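Rab GDP-dissociation inhibitor (Saccharomyces cerevisiae, PDB 2BCG) inhibits GDP dissociation from the Rab GTPase Sec4, is essential to yeast secretion, and extracts GDP-bound Ypt7 from vacuolar membranes. Local coordinates at residues A[309-315]-A[364-370]. Numbering follows the deposited sequence.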
ATOM      1  N   ARG A 309      -9.621  -6.342 -21.578  1.00 17.42           N
ATOM      2  CA  ARG A 309      -8.432  -7.013 -21.105  1.00 17.65           C
ATOM      3  C   ARG A 309      -7.332  -5.962 -21.103  1.00 16.42           C
ATOM      4  O   ARG A 309      -7.214  -5.168 -22.045  1.00 16.25           O
ATOM      5  CB  ARG A 309      -7.987  -8.123 -22.063  1.00 18.75           C
ATOM      6  CG  ARG A 309      -8.861  -9.369 -22.050  1.00 20.38           C
ATOM      7  CD  ARG A 309      -8.159 -10.519 -22.776  1.00 24.04           C
ATOM      8  NE  ARG A 309      -7.736 -10.173 -24.141  1.00 23.93           N
ATOM      9  CZ  ARG A 309      -6.674 -10.694 -24.770  1.00 23.20           C
ATOM     10  NH1 ARG A 309      -5.876 -11.553 -24.147  1.00 23.62           N
ATOM     11  NH2 ARG A 309      -6.403 -10.335 -26.021  1.00 23.16           N
ATOM     12  N   VAL A 310      -6.529  -5.981 -20.048  1.00 15.26           N
ATOM     13  CA  VAL A 310      -5.453  -5.007 -19.910  1.00 14.84           C
ATOM     14  C   VAL A 310      -4.128  -5.721 -20.040  1.00 14.60           C
ATOM     15  O   VAL A 310      -3.876  -6.701 -19.338  1.00 16.43           O
ATOM     16  CB  VAL A 310      -5.522  -4.323 -18.518  1.00 15.24           C
ATOM     17  CG1 VAL A 310      -4.478  -3.203 -18.413  1.00 16.24           C
ATOM     18  CG2 VAL A 310      -6.908  -3.742 -18.261  1.00 18.48           C
ATOM     19  N   ILE A 311      -3.258  -5.217 -20.922  1.00 13.46           N
ATOM     20  CA  ILE A 311      -1.901  -5.775 -20.984  1.00 13.88           C
ATOM     21  C   ILE A 311      -1.023  -4.908 -20.087  1.00 13.02           C
ATOM     22  O   ILE A 311      -1.143  -3.649 -20.121  1.00 13.41           O
ATOM     23  CB  ILE A 311      -1.331  -5.871 -22.420  1.00 13.87           C
ATOM     24  CG1 ILE A 311       0.073  -6.476 -22.415  1.00 15.06           C
ATOM     25  CG2 ILE A 311      -1.404  -4.533 -23.137  1.00 14.81           C
ATOM     26  CD1 ILE A 311       0.561  -6.951 -23.783  1.00 15.60           C
ATOM     27  N   ARG A 312      -0.189  -5.573 -19.279  1.00 12.74           N
ATOM     28  CA  ARG A 312       0.741  -4.873 -18.397  1.00 13.05           C
ATOM     29  C   ARG A 312       2.129  -5.460 -18.611  1.00 12.44           C
ATOM     30  O   ARG A 312       2.345  -6.690 -18.461  1.00 13.37           O
ATOM     31  CB  ARG A 312       0.313  -4.985 -16.929  1.00 12.94           C
ATOM     32  CG  ARG A 312      -1.057  -4.312 -16.681  1.00 13.95           C
ATOM     33  CD  ARG A 312      -1.586  -4.507 -15.297  1.00 16.25           C
ATOM     34  NE  ARG A 312      -2.788  -3.697 -15.039  1.00 14.78           N
ATOM     35  CZ  ARG A 312      -3.980  -4.173 -14.646  1.00 14.75           C
ATOM     36  NH1 ARG A 312      -4.167  -5.461 -14.435  1.00 14.65           N
ATOM     37  NH2 ARG A 312      -4.978  -3.326 -14.398  1.00 15.34           N
ATOM     38  N   ALA A 313       3.033  -4.585 -19.048  1.00 11.14           N
ATOM     39  CA  ALA A 313       4.389  -5.013 -19.389  1.00 11.47           C
ATOM     40  C   ALA A 313       5.295  -4.344 -18.376  1.00 11.42           C
ATOM     41  O   ALA A 313       5.467  -3.140 -18.406  1.00 11.91           O
ATOM     42  CB  ALA A 313       4.782  -4.555 -20.796  1.00 12.02           C
ATOM     43  N   ILE A 314       5.892  -5.149 -17.514  1.00 10.57           N
ATOM     44  CA  ILE A 314       6.804  -4.672 -16.502  1.00 11.61           C
ATOM     45  C   ILE A 314       8.213  -4.738 -17.081  1.00 10.90           C
ATOM     46  O   ILE A 314       8.722  -5.823 -17.409  1.00 11.32           O
ATOM     47  CB  ILE A 314       6.696  -5.538 -15.219  1.00 12.43           C
ATOM     48  CG1 ILE A 314       5.264  -5.521 -14.651  1.00 13.14           C
ATOM     49  CG2 ILE A 314       7.771  -5.149 -14.186  1.00 13.38           C
ATOM     50  CD1 ILE A 314       5.046  -6.640 -13.630  1.00 14.70           C
ATOM     51  N   CYS A 315       8.812  -3.561 -17.278  1.00 10.69           N
ATOM     52  CA  CYS A 315      10.133  -3.484 -17.894  1.00 11.42           C
ATOM     53  C   CYS A 315      11.163  -3.053 -16.884  1.00 11.53           C
ATOM     54  O   CYS A 315      10.891  -2.143 -16.087  1.00 12.52           O
ATOM     55  CB  CYS A 315      10.127  -2.454 -19.010  1.00 11.75           C
ATOM     56  SG  CYS A 315       8.904  -2.872 -20.295  1.00 13.72           S
ATOM     57  N   ALA A 364       9.554   0.338 -15.366  1.00 10.11           N
ATOM     58  CA  ALA A 364       8.646   1.070 -16.254  1.00  9.62           C
ATOM     59  C   ALA A 364       7.548   0.105 -16.592  1.00 10.12           C
ATOM     60  O   ALA A 364       7.788  -0.923 -17.260  1.00 11.19           O
ATOM     61  CB  ALA A 364       9.368   1.518 -17.509  1.00 10.40           C
ATOM     62  N   ILE A 365       6.357   0.386 -16.081  1.00 10.64           N
ATOM     63  CA  ILE A 365       5.251  -0.510 -16.321  1.00 12.72           C
ATOM     64  C   ILE A 365       4.294   0.142 -17.318  1.00 12.45           C
ATOM     65  O   ILE A 365       3.764   1.225 -17.083  1.00 13.21           O
ATOM     66  CB  ILE A 365       4.503  -0.850 -15.039  1.00 13.18           C
ATOM     67  CG1 ILE A 365       5.490  -1.403 -13.985  1.00 14.19           C
ATOM     68  CG2 ILE A 365       3.415  -1.865 -15.368  1.00 16.04           C
ATOM     69  CD1 ILE A 365       4.798  -1.887 -12.685  1.00 16.68           C
ATOM     70  N   ILE A 366       4.135  -0.502 -18.459  1.00 12.26           N
ATOM     71  CA  ILE A 366       3.333   0.032 -19.558  1.00 12.94           C
ATOM     72  C   ILE A 366       1.992  -0.688 -19.503  1.00 13.30           C
ATOM     73  O   ILE A 366       1.946  -1.917 -19.311  1.00 13.62           O
ATOM     74  CB  ILE A 366       3.991  -0.255 -20.924  1.00 13.78           C
ATOM     75  CG1 ILE A 366       5.385   0.421 -21.038  1.00 15.18           C
ATOM     76  CG2 ILE A 366       3.086   0.201 -22.059  1.00 15.49           C
ATOM     77  CD1 ILE A 366       6.217  -0.200 -22.155  1.00 15.88           C
ATOM     78  N   SER A 367       0.905   0.042 -19.708  1.00 12.77           N
ATOM     79  CA  SER A 367      -0.396  -0.638 -19.728  1.00 13.58           C
ATOM     80  C   SER A 367      -1.385   0.039 -20.642  1.00 13.29           C
ATOM     81  O   SER A 367      -1.343   1.251 -20.846  1.00 12.37           O
ATOM     82  CB  SER A 367      -0.954  -0.771 -18.328  1.00 14.85           C
ATOM     83  OG  SER A 367      -1.335   0.466 -17.840  1.00 16.30           O
ATOM     84  N   THR A 368      -2.300  -0.771 -21.168  1.00 13.08           N
ATOM     85  CA  THR A 368      -3.410  -0.233 -21.932  1.00 13.14           C
ATOM     86  C   THR A 368      -4.449  -1.330 -22.062  1.00 13.25           C
ATOM     87  O   THR A 368      -4.161  -2.512 -21.814  1.00 13.18           O
ATOM     88  CB  THR A 368      -2.934   0.241 -23.330  1.00 13.85           C
ATOM     89  OG1 THR A 368      -3.947   1.061 -23.941  1.00 14.76           O
ATOM     90  CG2 THR A 368      -2.591  -0.969 -24.224  1.00 13.39           C
ATOM     91  N   ILE A 369      -5.662  -0.916 -22.397  1.00 13.87           N
ATOM     92  CA  ILE A 369      -6.712  -1.843 -22.767  1.00 14.66           C
ATOM     93  C   ILE A 369      -6.403  -2.343 -24.195  1.00 14.77           C
ATOM     94  O   ILE A 369      -6.158  -1.555 -25.116  1.00 14.76           O
ATOM     95  CB  ILE A 369      -8.058  -1.089 -22.761  0.50 14.66           C
ATOM     96  CG1 ILE A 369      -8.462  -0.678 -21.336  0.50 14.95           C
ATOM     97  CG2 ILE A 369      -9.155  -1.894 -23.478  0.50 13.97           C
ATOM     98  CD1 ILE A 369      -8.540  -1.802 -20.348  0.50 16.35           C
ATOM     99  N   ILE A 370      -6.351  -3.656 -24.340  1.00 15.19           N
ATOM    100  CA  ILE A 370      -6.041  -4.293 -25.609  1.00 16.73           C
ATOM    101  C   ILE A 370      -7.144  -3.978 -26.616  1.00 16.56           C
ATOM    102  O   ILE A 370      -8.335  -4.118 -26.303  1.00 17.70           O
ATOM    103  CB  ILE A 370      -5.862  -5.817 -25.395  1.00 16.38           C
ATOM    104  CG1 ILE A 370      -4.583  -6.109 -24.619  1.00 16.81           C
ATOM    105  CG2 ILE A 370      -5.819  -6.600 -26.738  1.00 18.06           C
ATOM    106  CD1 ILE A 370      -4.554  -7.514 -24.041  1.00 17.47           C
TER
HETATM  107  O   HOH W   1      -9.816  -5.447 -24.341  1.00 19.38           O
HETATM  108  O   HOH W   2      -3.025  -1.003 -15.645  1.00 17.80           O
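I311, A313 and C315 face T368, I366 and A364 as the hydrogen-bonded pairs of two antiparallel strands, each pair closed by two backbone bonds, from C315 N to A364 O at 2.8 Å to T368 N to I311 O at 3.3 Å. Beyond them I370 N reaches R309 O at 2.9 Å, and a water links R309 N to I370 O.

Those six side chains take one face of the sheet; on the other, with V310, R312, S367 and I369, I314 and I365 lie side by side. I370 runs at about a right angle to I311, its CG1 3.8 Å from I311 CG2. R309 bends at chi3 (-54°), which turns its guanidinium so that I370 CD1 lies 3.8 Å above the centre of one face. An alanine in place of I370 would probably leave the guanidinium without this cover and open a gap beside I311.

Polar side chains meet through water: R312 NE donates to one at 2.8 Å that also bonds S367 OG, while R312 NH2 is held by the carbonyl of Y417. The backbone thus sets the register of two inner strands in the mixed sheet, and R312 ties them to the chain around Y417.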